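Local coordinates for protein PlyP35 (PDB 6S3Y) that probably binds the Listeria cell wall, serving as the C-terminal targeting domain, made of two SH3-like modules, of a phage endolysin, at residues A[104-109]-A[120-125]; A[36-41]-A[71-76]; A[25-30]-A[132-137]; A[45-50]-A[65-70]; A[92-97]-A[115-120]. One frame throughout, in Å; residues are numbered along the deposited sequence.

Interaction 1 of 5, residues A[104-109]-A[120-125]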
# COMPACT_ATOMS: atom_id res chain seq x y z
N ARG A 104 -3.82 7.63 5.45
CA ARG A 104 -3.77 6.71 6.62
C ARG A 104 -4.94 7.04 7.54
O ARG A 104 -5.18 8.22 7.74
CB ARG A 104 -2.42 6.81 7.34
CG ARG A 104 -2.09 8.20 7.85
CD ARG A 104 -0.61 8.22 8.20
NE ARG A 104 -0.39 8.89 9.50
CZ ARG A 104 0.01 10.12 9.63
NH1 ARG A 104 0.33 10.83 8.55
NH2 ARG A 104 0.15 10.61 10.83
N GLY A 105 -5.65 6.04 8.04
CA GLY A 105 -6.79 6.22 8.96
C GLY A 105 -8.09 6.58 8.25
O GLY A 105 -9.09 6.74 8.94
N PHE A 106 -8.11 6.67 6.92
CA PHE A 106 -9.36 6.88 6.14
C PHE A 106 -10.43 5.90 6.62
O PHE A 106 -10.15 4.70 6.67
CB PHE A 106 -9.13 6.70 4.63
CG PHE A 106 -10.34 6.97 3.77
CD1 PHE A 106 -10.63 8.26 3.35
CD2 PHE A 106 -11.20 5.94 3.41
CE1 PHE A 106 -11.76 8.52 2.58
CE2 PHE A 106 -12.31 6.20 2.62
CZ PHE A 106 -12.59 7.49 2.21
N LYS A 107 -11.61 6.42 6.95
CA LYS A 107 -12.76 5.60 7.42
C LYS A 107 -13.72 5.38 6.25
O LYS A 107 -14.15 6.36 5.65
CB LYS A 107 -13.47 6.30 8.59
CG LYS A 107 -12.60 6.63 9.81
CD LYS A 107 -11.90 5.41 10.38
CE LYS A 107 -11.16 5.65 11.69
NZ LYS A 107 -9.89 6.40 11.50
N GLY A 108 -13.99 4.14 5.89
CA GLY A 108 -14.83 3.84 4.72
C GLY A 108 -15.87 2.80 5.02
O GLY A 108 -15.82 2.20 6.12
N ILE A 109 -16.75 2.54 4.06
CA ILE A 109 -17.74 1.44 4.12
C ILE A 109 -17.60 0.62 2.85
O ILE A 109 -17.46 1.21 1.78
CB ILE A 109 -19.16 2.00 4.31
CG1 ILE A 109 -19.28 2.85 5.58
CG2 ILE A 109 -20.18 0.86 4.34
CD1 ILE A 109 -20.61 3.55 5.74
N LEU A 120 -15.78 0.28 -3.04
CA LEU A 120 -15.97 1.60 -2.38
C LEU A 120 -16.80 2.45 -3.36
O LEU A 120 -16.27 2.77 -4.47
CB LEU A 120 -14.63 2.27 -2.10
CG LEU A 120 -13.71 1.52 -1.14
CD1 LEU A 120 -12.34 2.20 -1.02
CD2 LEU A 120 -14.36 1.42 0.22
N TYR A 121 -18.02 2.79 -2.95
CA TYR A 121 -18.89 3.71 -3.70
C TYR A 121 -18.66 5.12 -3.15
O TYR A 121 -19.04 5.39 -1.99
CB TYR A 121 -20.36 3.32 -3.59
CG TYR A 121 -21.21 4.27 -4.42
CD1 TYR A 121 -21.31 4.10 -5.80
CD2 TYR A 121 -21.86 5.37 -3.86
CE1 TYR A 121 -22.11 4.93 -6.58
CE2 TYR A 121 -22.61 6.24 -4.64
CZ TYR A 121 -22.76 6.01 -6.00
OH TYR A 121 -23.54 6.85 -6.76
N PHE A 122 -18.12 6.01 -3.97
CA PHE A 122 -17.90 7.45 -3.64
C PHE A 122 -19.08 8.28 -4.18
O PHE A 122 -19.26 8.30 -5.39
CB PHE A 122 -16.56 7.89 -4.21
CG PHE A 122 -15.37 7.36 -3.46
CD1 PHE A 122 -15.00 7.92 -2.24
CD2 PHE A 122 -14.66 6.26 -3.92
CE1 PHE A 122 -13.92 7.41 -1.53
CE2 PHE A 122 -13.57 5.77 -3.21
CZ PHE A 122 -13.22 6.33 -2.01
N ALA A 123 -19.89 8.88 -3.31
CA ALA A 123 -21.02 9.78 -3.65
C ALA A 123 -20.63 10.76 -4.77
O ALA A 123 -21.30 10.74 -5.83
CB ALA A 123 -21.48 10.51 -2.41
N SER A 124 -19.56 11.54 -4.59
CA SER A 124 -19.13 12.60 -5.55
C SER A 124 -18.77 12.00 -6.92
O SER A 124 -18.84 12.70 -7.91
CB SER A 124 -17.98 13.38 -5.00
OG SER A 124 -16.85 12.53 -4.87
N ARG A 125 -18.39 10.74 -6.97
CA ARG A 125 -18.01 10.01 -8.22
C ARG A 125 -19.24 9.17 -8.61
O ARG A 125 -20.14 9.01 -7.76
CB ARG A 125 -16.80 9.10 -7.96
CG ARG A 125 -15.70 9.75 -7.15
CD ARG A 125 -15.01 10.80 -7.95
NE ARG A 125 -14.53 10.27 -9.20
CZ ARG A 125 -13.25 9.98 -9.48
NH1 ARG A 125 -12.29 10.09 -8.55
NH2 ARG A 125 -12.97 9.54 -10.70
O HOH W 1 -18.97 1.45 -0.36
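Apolar contact first: Phe106 and Phe122 approach from opposite directions, and CZ of Phe106 stops 4.0 Å from CE1 of Phe122. That CZ lies at the edge of the Phe122 ring, close to its plane. Phe106 has CG anti to its amide nitrogen (chi1 -177°), which swings its ring across towards segment 120-125. Beside them a methyl meets a carbonyl, with Leu120 CD2 3.5 Å from Ile109 O.

The polar link is indirect. One water donates to Ile109 O at 2.6 Å and accepts from Tyr121 N at 3.1 Å, joining the two backbones where no direct hydrogen bond runs between the segments. Within 104-109, Lys107 NZ curls back onto a lone pair of Gly105 O at 2.7 Å. Phe106 also packs on Ile10, while Phe122 lies on Cys88 and Ile100. The chemistry therefore implies a mixed join: ring and methyl do the touching, and the hydrogen-bonded link between the segments runs through a single water.

Interaction 2 of 5, residues A[36-41]-A[71-76]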
# COMPACT_ATOMS: atom_id res chain seq x y z
N LYS A 36 12.05 4.61 9.68
CA LYS A 36 13.24 5.01 8.89
C LYS A 36 13.85 3.75 8.27
O LYS A 36 14.01 2.74 8.99
CB LYS A 36 14.23 5.80 9.75
CG LYS A 36 13.63 7.13 10.21
CD LYS A 36 14.64 8.05 10.82
CE LYS A 36 14.00 9.40 11.04
NZ LYS A 36 15.04 10.36 11.42
N VAL A 37 14.17 3.82 6.97
CA VAL A 37 14.62 2.63 6.20
C VAL A 37 15.73 3.04 5.25
O VAL A 37 15.95 4.27 5.01
CB VAL A 37 13.43 2.00 5.44
CG1 VAL A 37 12.36 1.49 6.39
CG2 VAL A 37 12.80 2.96 4.44
N LYS A 38 16.39 2.04 4.67
CA LYS A 38 17.33 2.25 3.55
C LYS A 38 16.73 1.57 2.31
O LYS A 38 16.27 0.42 2.42
CB LYS A 38 18.70 1.68 3.92
CG LYS A 38 19.77 1.88 2.83
CD LYS A 38 21.10 1.20 3.11
CE LYS A 38 21.01 -0.31 3.21
NZ LYS A 38 22.20 -0.88 3.86
N LEU A 39 16.74 2.27 1.18
CA LEU A 39 16.08 1.84 -0.06
C LEU A 39 17.01 2.18 -1.23
O LEU A 39 17.92 2.99 -1.05
CB LEU A 39 14.73 2.54 -0.23
CG LEU A 39 13.64 2.18 0.79
CD1 LEU A 39 12.44 3.09 0.63
CD2 LEU A 39 13.20 0.74 0.71
N THR A 40 16.71 1.66 -2.41
CA THR A 40 17.33 2.09 -3.69
C THR A 40 16.19 2.32 -4.67
O THR A 40 15.26 1.48 -4.69
CB THR A 40 18.38 1.06 -4.14
OG1 THR A 40 19.31 0.88 -3.08
CG2 THR A 40 19.11 1.51 -5.38
N LYS A 41 16.26 3.40 -5.45
CA LYS A 41 15.26 3.64 -6.51
C LYS A 41 15.27 2.43 -7.46
O LYS A 41 16.34 2.02 -7.83
CB LYS A 41 15.55 4.93 -7.27
CG LYS A 41 14.38 5.46 -8.10
CD LYS A 41 13.28 6.01 -7.26
CE LYS A 41 12.23 6.71 -8.11
NZ LYS A 41 10.85 6.26 -7.78
N SER A 71 18.07 11.69 2.71
CA SER A 71 19.50 11.81 2.32
C SER A 71 19.89 10.74 1.29
O SER A 71 19.17 9.71 1.19
CB SER A 71 20.39 11.75 3.52
OG SER A 71 20.23 10.53 4.21
N LYS A 72 21.00 10.99 0.60
CA LYS A 72 21.51 10.09 -0.49
C LYS A 72 22.87 9.51 -0.11
O LYS A 72 23.75 10.28 0.32
CB LYS A 72 21.59 10.91 -1.76
CG LYS A 72 20.26 11.52 -2.17
CD LYS A 72 20.43 12.53 -3.26
CE LYS A 72 19.10 12.95 -3.85
NZ LYS A 72 19.34 13.79 -5.03
N ASN A 73 23.02 8.19 -0.19
CA ASN A 73 24.27 7.47 0.15
C ASN A 73 25.16 7.40 -1.11
O ASN A 73 24.60 7.50 -2.23
CB ASN A 73 23.98 6.09 0.75
CG ASN A 73 23.05 6.16 1.95
OD1 ASN A 73 22.05 5.44 2.02
ND2 ASN A 73 23.37 7.01 2.88
N SER A 74 26.48 7.29 -0.94
CA SER A 74 27.50 7.25 -2.03
C SER A 74 27.24 6.05 -2.95
O SER A 74 27.48 6.18 -4.15
CB SER A 74 28.91 7.16 -1.46
OG SER A 74 29.14 8.23 -0.57
N ASP A 75 26.81 4.92 -2.39
CA ASP A 75 26.57 3.67 -3.16
C ASP A 75 25.28 3.76 -4.00
O ASP A 75 24.93 2.76 -4.60
CB ASP A 75 26.53 2.46 -2.23
CG ASP A 75 25.32 2.40 -1.32
OD1 ASP A 75 24.45 3.32 -1.39
OD2 ASP A 75 25.28 1.49 -0.50
N GLY A 76 24.60 4.91 -4.06
CA GLY A 76 23.37 5.13 -4.85
C GLY A 76 22.08 4.74 -4.13
O GLY A 76 21.01 5.00 -4.71
O HOH W 2 18.36 5.26 -4.80
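Lys38 runs past Asn73 and makes one of the two touches here; the other is Thr40 against Gly76. From CB outward, Lys38 leaves the strand with CG anti to the backbone nitrogen (chi1 -178°), and CG makes the loose van der Waals approach to the Asn73 side chain. At the CG-CD bond the chain bends (chi3 62°), so CE turns off to one side instead of continuing past Asn73. NZ, at the tip of Lys38, is 5.8 Å from Asp75 OD2: opposite charges near each other but not paired, so any attraction is probably modest at this exposed spot.

Two residues further on, Thr40 CG2 lies 4.0 Å from Gly76 O. That carbonyl accepts a hydrogen bond from a water at 2.7 Å, and the same water takes the N-H of Lys41 at 2.9 Å. Gly76 closes a type I turn, its N bonding to Asn73 O at 3.2 Å. Strand 78-89 pairs antiparallel with both 36-41 and 67-72, where backbone hydrogen bonds join Leu39 to Val78 and Ser71 to Asn79, so the turn at 73-76, on the way from 67-72 into that shared neighbour, comes beside Lys38 and Thr40.

Interaction 3 of 5, residues A[25-30]-A[132-137]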
# COMPACT_ATOMS: atom_id res chain seq x y z
N SER A 25 0.66 -9.77 -4.77
CA SER A 25 1.91 -9.57 -4.01
C SER A 25 1.63 -9.77 -2.52
O SER A 25 0.51 -9.55 -2.09
CB SER A 25 2.54 -8.22 -4.30
OG SER A 25 1.70 -7.15 -3.86
N LYS A 26 2.63 -10.21 -1.79
CA LYS A 26 2.59 -10.40 -0.32
C LYS A 26 3.40 -9.29 0.32
O LYS A 26 4.38 -8.85 -0.29
CB LYS A 26 3.17 -11.77 0.07
CG LYS A 26 2.28 -12.94 -0.32
CD LYS A 26 2.99 -14.26 -0.34
CE LYS A 26 2.00 -15.39 -0.49
NZ LYS A 26 2.68 -16.70 -0.31
N SER A 27 3.02 -8.87 1.51
CA SER A 27 3.76 -7.85 2.28
C SER A 27 5.00 -8.50 2.90
O SER A 27 4.86 -9.45 3.67
CB SER A 27 2.89 -7.20 3.31
OG SER A 27 1.88 -6.43 2.67
N VAL A 28 6.18 -8.04 2.54
CA VAL A 28 7.44 -8.39 3.27
C VAL A 28 7.44 -7.60 4.59
O VAL A 28 7.77 -8.19 5.62
CB VAL A 28 8.67 -8.08 2.40
CG1 VAL A 28 9.95 -8.28 3.17
CG2 VAL A 28 8.66 -8.94 1.14
N ARG A 29 7.08 -6.32 4.54
CA ARG A 29 6.85 -5.47 5.74
C ARG A 29 5.63 -4.58 5.49
O ARG A 29 5.44 -4.12 4.35
CB ARG A 29 8.04 -4.54 6.04
CG ARG A 29 9.31 -5.27 6.45
CD ARG A 29 9.27 -5.86 7.83
NE ARG A 29 10.56 -6.44 8.20
CZ ARG A 29 10.92 -7.69 7.99
NH1 ARG A 29 10.11 -8.54 7.37
NH2 ARG A 29 12.09 -8.15 8.39
N GLN A 30 4.86 -4.32 6.54
CA GLN A 30 3.90 -3.21 6.63
C GLN A 30 4.49 -2.25 7.65
O GLN A 30 4.26 -2.44 8.85
CB GLN A 30 2.51 -3.79 6.90
CG GLN A 30 1.92 -4.44 5.66
CD GLN A 30 0.51 -4.94 5.83
OE1 GLN A 30 -0.14 -4.68 6.83
NE2 GLN A 30 0.05 -5.70 4.85
N PRO A 132 -7.87 -3.81 -1.99
CA PRO A 132 -7.58 -5.16 -1.52
C PRO A 132 -7.58 -5.24 0.02
O PRO A 132 -7.33 -4.24 0.69
CB PRO A 132 -6.20 -5.42 -2.12
CG PRO A 132 -5.55 -4.04 -2.15
CD PRO A 132 -6.68 -3.09 -2.47
N ARG A 133 -7.85 -6.45 0.53
CA ARG A 133 -8.03 -6.73 1.98
C ARG A 133 -6.85 -6.19 2.80
O ARG A 133 -7.09 -5.68 3.92
CB ARG A 133 -8.19 -8.24 2.21
CG ARG A 133 -8.50 -8.62 3.64
CD ARG A 133 -9.77 -7.97 4.18
NE ARG A 133 -9.97 -8.25 5.59
CZ ARG A 133 -9.36 -7.60 6.57
NH1 ARG A 133 -8.55 -6.58 6.32
NH2 ARG A 133 -9.58 -7.98 7.81
N TYR A 134 -5.63 -6.28 2.27
CA TYR A 134 -4.39 -6.04 3.06
C TYR A 134 -4.20 -4.56 3.36
O TYR A 134 -3.32 -4.23 4.14
CB TYR A 134 -3.15 -6.68 2.39
CG TYR A 134 -2.68 -6.05 1.11
CD1 TYR A 134 -1.83 -4.96 1.13
CD2 TYR A 134 -2.99 -6.60 -0.12
CE1 TYR A 134 -1.36 -4.39 -0.05
CE2 TYR A 134 -2.51 -6.05 -1.30
CZ TYR A 134 -1.72 -4.93 -1.27
OH TYR A 134 -1.23 -4.39 -2.43
N MSE A 135 -5.02 -3.67 2.79
CA MSE A 135 -4.79 -2.24 3.00
C MSE A 135 -5.68 -1.65 4.11
O MSE A 135 -5.57 -0.45 4.38
CB MSE A 135 -4.98 -1.45 1.71
CG MSE A 135 -3.92 -1.76 0.68
SE MSE A 135 -4.04 -0.64 -0.89
CE MSE A 135 -2.21 -0.54 -1.40
N PHE A 136 -6.51 -2.47 4.75
CA PHE A 136 -7.40 -1.93 5.77
C PHE A 136 -7.61 -2.93 6.92
O PHE A 136 -7.37 -4.15 6.77
CB PHE A 136 -8.75 -1.52 5.16
CG PHE A 136 -9.57 -2.64 4.57
CD1 PHE A 136 -10.39 -3.43 5.37
CD2 PHE A 136 -9.57 -2.88 3.20
CE1 PHE A 136 -11.17 -4.44 4.81
CE2 PHE A 136 -10.35 -3.89 2.65
CZ PHE A 136 -11.15 -4.68 3.44
N ASP A 137 -8.11 -2.41 8.04
CA ASP A 137 -8.59 -3.20 9.20
C ASP A 137 -10.12 -3.07 9.32
O ASP A 137 -10.69 -2.06 8.89
CB ASP A 137 -7.88 -2.76 10.47
CG ASP A 137 -6.42 -3.20 10.55
OD1 ASP A 137 -6.10 -4.35 10.09
OD2 ASP A 137 -5.63 -2.39 11.05
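Tyr134 belongs to the short 3-10 turn 133-135 that leads into strand 136-137 of what is probably an SH3-like module, and it faces Ser25, Ser27 and Gln30 around the corner of strand 27-32, where Val28 and Arg29 form a classic beta bulge opposite Phe16. Strand 6-17 pairs with both 27-32 and 136-137, so the contact bridges two neighbours of one strand that come from the two modules.

The meeting is loose. Tyr134 CG stands between the backbone N and the carbonyl carbon (chi1 70°), which sends the ring toward 25-30. There it slants past Ser27, whose OG is 4.3 Å from CD1 of Tyr134, and Tyr134 OH comes only within 4.3 Å of Ser25 OG. All three hydroxyls are engaged elsewhere: Tyr134 OH hydrogen-bonds Phe22 O, Ser25 OG bonds Gln21 O, and Ser27 OG hydrogen-bonds Gln17 OE1. Tyr15 meets the Tyr134 ring as well.

Gln30 comes in beside the root of Tyr134, its amide plane 38° from the ring, with Gln30 NE2 3.7 Å from Tyr134 O and no hydrogen bond between them. What ties this pair is a third party, since Lys11 NZ hydrogen-bonds both Tyr134 O and Gln30 OE1. The amide nitrogen is held too: Gln30 NE2 donates to Ser27 OG at 2.9 Å, nearly straight at 171°.

Interaction 4 of 5, residues A[45-50]-A[65-70]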
# COMPACT_ATOMS: atom_id res chain seq x y z
N HIS A 45 8.36 4.62 -10.30
CA HIS A 45 7.25 4.57 -9.32
C HIS A 45 7.62 3.75 -8.08
O HIS A 45 6.79 3.75 -7.14
CB HIS A 45 5.97 4.09 -10.00
CG HIS A 45 5.33 5.13 -10.85
ND1 HIS A 45 5.95 5.66 -11.96
CD2 HIS A 45 4.13 5.75 -10.76
CE1 HIS A 45 5.17 6.59 -12.51
NE2 HIS A 45 4.06 6.66 -11.79
N TRP A 46 8.75 3.08 -8.03
CA TRP A 46 9.05 2.10 -6.96
C TRP A 46 10.48 2.24 -6.45
O TRP A 46 11.38 2.62 -7.22
CB TRP A 46 8.81 0.66 -7.42
CG TRP A 46 7.38 0.34 -7.72
CD1 TRP A 46 6.71 0.61 -8.88
CD2 TRP A 46 6.43 -0.28 -6.83
NE1 TRP A 46 5.41 0.21 -8.76
CE2 TRP A 46 5.21 -0.34 -7.52
CE3 TRP A 46 6.49 -0.77 -5.53
CZ2 TRP A 46 4.07 -0.91 -6.96
CZ3 TRP A 46 5.37 -1.33 -4.97
CH2 TRP A 46 4.17 -1.41 -5.68
N TYR A 47 10.64 1.92 -5.17
CA TYR A 47 11.91 1.71 -4.46
C TYR A 47 12.00 0.22 -4.18
O TYR A 47 10.96 -0.45 -4.07
CB TYR A 47 11.98 2.53 -3.16
CG TYR A 47 12.14 4.01 -3.37
CD1 TYR A 47 13.39 4.56 -3.52
CD2 TYR A 47 11.05 4.85 -3.45
CE1 TYR A 47 13.55 5.93 -3.74
CE2 TYR A 47 11.19 6.21 -3.68
CZ TYR A 47 12.44 6.75 -3.83
OH TYR A 47 12.62 8.08 -4.10
N THR A 48 13.21 -0.28 -4.00
CA THR A 48 13.45 -1.64 -3.49
C THR A 48 14.40 -1.55 -2.30
O THR A 48 15.06 -0.53 -2.15
CB THR A 48 13.96 -2.57 -4.60
OG1 THR A 48 14.04 -3.90 -4.07
CG2 THR A 48 15.30 -2.16 -5.14
N GLY A 49 14.44 -2.59 -1.48
CA GLY A 49 15.43 -2.73 -0.42
C GLY A 49 15.44 -4.14 0.11
O GLY A 49 14.67 -4.98 -0.42
N VAL A 50 16.26 -4.38 1.13
CA VAL A 50 16.41 -5.69 1.77
C VAL A 50 16.17 -5.53 3.27
O VAL A 50 16.53 -4.49 3.81
CB VAL A 50 17.79 -6.25 1.42
CG1 VAL A 50 18.10 -7.51 2.19
CG2 VAL A 50 17.88 -6.53 -0.07
N SER A 65 5.44 7.18 -3.42
CA SER A 65 4.72 8.16 -2.56
C SER A 65 4.67 7.69 -1.11
O SER A 65 4.29 8.44 -0.24
CB SER A 65 3.37 8.48 -3.13
OG SER A 65 2.54 7.33 -3.17
N MSE A 66 5.06 6.44 -0.83
CA MSE A 66 5.12 5.94 0.54
C MSE A 66 6.52 6.06 1.16
O MSE A 66 6.74 5.58 2.28
CB MSE A 66 4.63 4.50 0.60
CG MSE A 66 3.24 4.35 0.07
SE MSE A 66 2.79 2.50 -0.16
CE MSE A 66 0.96 2.69 -0.85
N ALA A 67 7.46 6.69 0.46
CA ALA A 67 8.82 6.83 0.96
C ALA A 67 9.33 8.24 0.70
O ALA A 67 9.43 8.64 -0.46
CB ALA A 67 9.75 5.81 0.33
N LYS A 68 9.67 8.96 1.76
CA LYS A 68 10.19 10.34 1.71
C LYS A 68 11.71 10.26 1.89
O LYS A 68 12.15 9.87 2.98
CB LYS A 68 9.49 11.16 2.81
CG LYS A 68 9.84 12.63 2.88
CD LYS A 68 9.19 13.31 4.08
CE LYS A 68 9.66 12.69 5.39
NZ LYS A 68 9.09 13.34 6.59
N VAL A 69 12.47 10.58 0.86
CA VAL A 69 13.97 10.49 0.87
C VAL A 69 14.52 11.72 1.64
O VAL A 69 14.21 12.83 1.25
CB VAL A 69 14.55 10.45 -0.56
CG1 VAL A 69 16.06 10.51 -0.54
CG2 VAL A 69 14.12 9.24 -1.32
N THR A 70 15.29 11.48 2.68
CA THR A 70 15.89 12.53 3.55
C THR A 70 17.39 12.71 3.25
O THR A 70 17.89 13.82 3.47
CB THR A 70 15.60 12.21 5.02
OG1 THR A 70 16.16 10.93 5.37
CG2 THR A 70 14.11 12.13 5.31
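The Tyr47 ring meets two aliphatic side chains of strand 67-72 obliquely. Near the ring's base, CD2 of Tyr47 is 4.1 Å from the CB of Ala67. Near its far end, CG2 of Val69 packs 3.9 Å from Tyr47 CZ and reaches within 3.4 Å of Tyr47 OH. Ala67 and Val69 both direct their CB towards Tyr47, as residues two apart on a strand can, so the ring is touched along its length. In Val69 the branch that touches is CG2, beside its own backbone nitrogen, while CG1 sits anti to that nitrogen (chi1 174°). The contact is apolar, with no hydrogen bond between the two segments.

The Tyr47 ring also takes part in a cation-pi interaction with Lys41, and Leu39 and Val78 pack nearby. Strand 46-53 pairs with 36-41, which pairs with 78-89, which pairs with 67-72: the curl of this antiparallel sheet brings Tyr47 to Ala67 and Val69, although two strands intervene in the pairing order.

Interaction 5 of 5, residues A[92-97]-A[115-120]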
# COMPACT_ATOMS: atom_id res chain seq x y z
N LYS A 92 -9.79 -3.88 -11.22
CA LYS A 92 -9.24 -4.92 -10.32
C LYS A 92 -7.80 -5.30 -10.71
O LYS A 92 -7.29 -6.25 -10.11
CB LYS A 92 -10.22 -6.09 -10.32
CG LYS A 92 -11.60 -5.71 -9.86
CD LYS A 92 -12.53 -6.87 -9.71
CE LYS A 92 -13.92 -6.45 -9.30
NZ LYS A 92 -14.79 -7.63 -9.10
N LYS A 93 -7.17 -4.60 -11.64
CA LYS A 93 -5.74 -4.80 -11.98
C LYS A 93 -4.86 -4.10 -10.93
O LYS A 93 -3.68 -4.52 -10.77
CB LYS A 93 -5.46 -4.25 -13.37
CG LYS A 93 -6.16 -4.98 -14.52
CD LYS A 93 -5.57 -4.49 -15.87
CE LYS A 93 -6.57 -4.06 -16.94
NZ LYS A 93 -7.72 -4.98 -17.02
N LEU A 94 -5.41 -3.09 -10.24
CA LEU A 94 -4.71 -2.34 -9.17
C LEU A 94 -3.42 -1.76 -9.76
O LEU A 94 -2.38 -1.88 -9.15
CB LEU A 94 -4.39 -3.24 -7.97
CG LEU A 94 -5.53 -4.12 -7.44
CD1 LEU A 94 -5.19 -4.71 -6.09
CD2 LEU A 94 -6.85 -3.34 -7.29
N ASN A 95 -3.53 -1.11 -10.93
CA ASN A 95 -2.33 -0.64 -11.65
C ASN A 95 -2.73 0.49 -12.59
O ASN A 95 -3.26 0.19 -13.65
CB ASN A 95 -1.65 -1.83 -12.33
CG ASN A 95 -0.44 -1.47 -13.15
OD1 ASN A 95 0.17 -0.44 -12.94
ND2 ASN A 95 -0.12 -2.31 -14.11
N GLY A 96 -2.47 1.75 -12.22
CA GLY A 96 -2.82 2.91 -13.05
C GLY A 96 -4.33 3.04 -13.23
O GLY A 96 -5.10 2.69 -12.28
N GLY A 97 -4.76 3.54 -14.39
CA GLY A 97 -6.17 3.93 -14.61
C GLY A 97 -6.52 5.06 -13.66
O GLY A 97 -5.65 5.91 -13.38
N ASP A 115 -14.16 -12.21 -4.06
CA ASP A 115 -12.95 -12.12 -4.94
C ASP A 115 -11.88 -11.23 -4.29
O ASP A 115 -10.84 -11.03 -4.89
CB ASP A 115 -13.34 -11.73 -6.37
CG ASP A 115 -13.78 -10.27 -6.56
OD1 ASP A 115 -14.08 -9.60 -5.55
OD2 ASP A 115 -13.79 -9.82 -7.72
N GLY A 116 -12.12 -10.70 -3.09
CA GLY A 116 -11.13 -9.89 -2.35
C GLY A 116 -10.94 -8.49 -2.91
O GLY A 116 -10.01 -7.78 -2.43
N PHE A 117 -11.76 -8.06 -3.88
CA PHE A 117 -11.74 -6.66 -4.36
C PHE A 117 -12.90 -5.93 -3.71
O PHE A 117 -14.04 -6.03 -4.21
CB PHE A 117 -11.74 -6.62 -5.88
CG PHE A 117 -10.51 -7.24 -6.48
CD1 PHE A 117 -9.33 -6.52 -6.59
CD2 PHE A 117 -10.53 -8.56 -6.91
CE1 PHE A 117 -8.21 -7.10 -7.14
CE2 PHE A 117 -9.40 -9.15 -7.46
CZ PHE A 117 -8.25 -8.42 -7.57
N TYR A 118 -12.62 -5.23 -2.61
CA TYR A 118 -13.66 -4.62 -1.75
C TYR A 118 -14.14 -3.34 -2.42
O TYR A 118 -13.34 -2.46 -2.74
CB TYR A 118 -13.11 -4.46 -0.32
CG TYR A 118 -13.00 -5.77 0.39
CD1 TYR A 118 -11.88 -6.57 0.23
CD2 TYR A 118 -14.02 -6.25 1.19
CE1 TYR A 118 -11.78 -7.81 0.85
CE2 TYR A 118 -13.93 -7.48 1.83
CZ TYR A 118 -12.81 -8.26 1.65
OH TYR A 118 -12.72 -9.45 2.30
N PRO A 119 -15.47 -3.24 -2.69
CA PRO A 119 -16.00 -2.09 -3.41
C PRO A 119 -16.18 -0.87 -2.51
O PRO A 119 -16.67 -0.99 -1.40
CB PRO A 119 -17.35 -2.61 -3.93
CG PRO A 119 -17.77 -3.61 -2.85
CD PRO A 119 -16.48 -4.27 -2.43
N LEU A 120 -15.78 0.28 -3.04
CA LEU A 120 -15.97 1.60 -2.38
C LEU A 120 -16.80 2.45 -3.36
O LEU A 120 -16.27 2.77 -4.47
CB LEU A 120 -14.63 2.27 -2.10
CG LEU A 120 -13.71 1.52 -1.14
CD1 LEU A 120 -12.34 2.20 -1.02
CD2 LEU A 120 -14.36 1.42 0.22
O HOH W 3 -15.46 -7.33 -6.10
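Lys92 lies along one face of the Phe117 ring, and this is the tight half of the contact. CB of Lys92 sits 3.8 Å from the Phe117 ring centroid, 10° off the normal, a CH-pi contact over the centre of the face. The lysine chain is extended beyond CG, so it continues past the ring, with Lys92 CD 3.8 Å from Phe117 CG. The backbone joins in, as Lys92 O comes 3.2 Å from Phe117 CE1. Leu94 fills in at the ring's edge, near the ring plane, with Leu94 CD1 4.0 Å from Phe117 CE1.

The solvent side is the far end of the lysine, held by polar bonds instead of packing. There Lys92 NZ forms a 2.8 Å salt bridge with Asp115, meeting the syn lone pair of Asp115 OD2, while the two side chains cross at about a right angle. A water accepts from Lys92 NZ and donates to both Asp115 OD1 and Phe117 O. Asp115 is steadied by an Asx turn: Phe117 N donates to Asp115 OD1 at 3.2 Å, meeting it from above the carboxylate plane. One carboxylate thus grips the lysine with one oxygen and the backbone two residues on with the other.

Leu94 also packs on Trp89, and Lys92 on Tyr130. The contact lays the loop between strands 78-89 and 99-103 against strand 117-121, whose antiparallel partner is 128-132.

Overall arrangement
Interactions 2, 3 and 4 are surface contacts, 1 and 5 partly buried. Interactions 2 and 4 share strand 67-72 and touch directly through the neighbouring strands 36-41 and 46-53, yet interaction 4 is an apolar ring contact, interaction 2 a water-bridged touch between strand 36-41 and the turn after 67-72. Across the chain's centre, interactions 1 and 5 share Leu120 and strand 117-121; both are aromatic, but only interaction 5 carries a salt bridge. Interaction 3 lies at the surface although its centre is about 7 Å from the chain's centre; it joins the two modules through polar groups satisfied by outside residues, and touches interaction 5 where Phe136 packs on Tyr118.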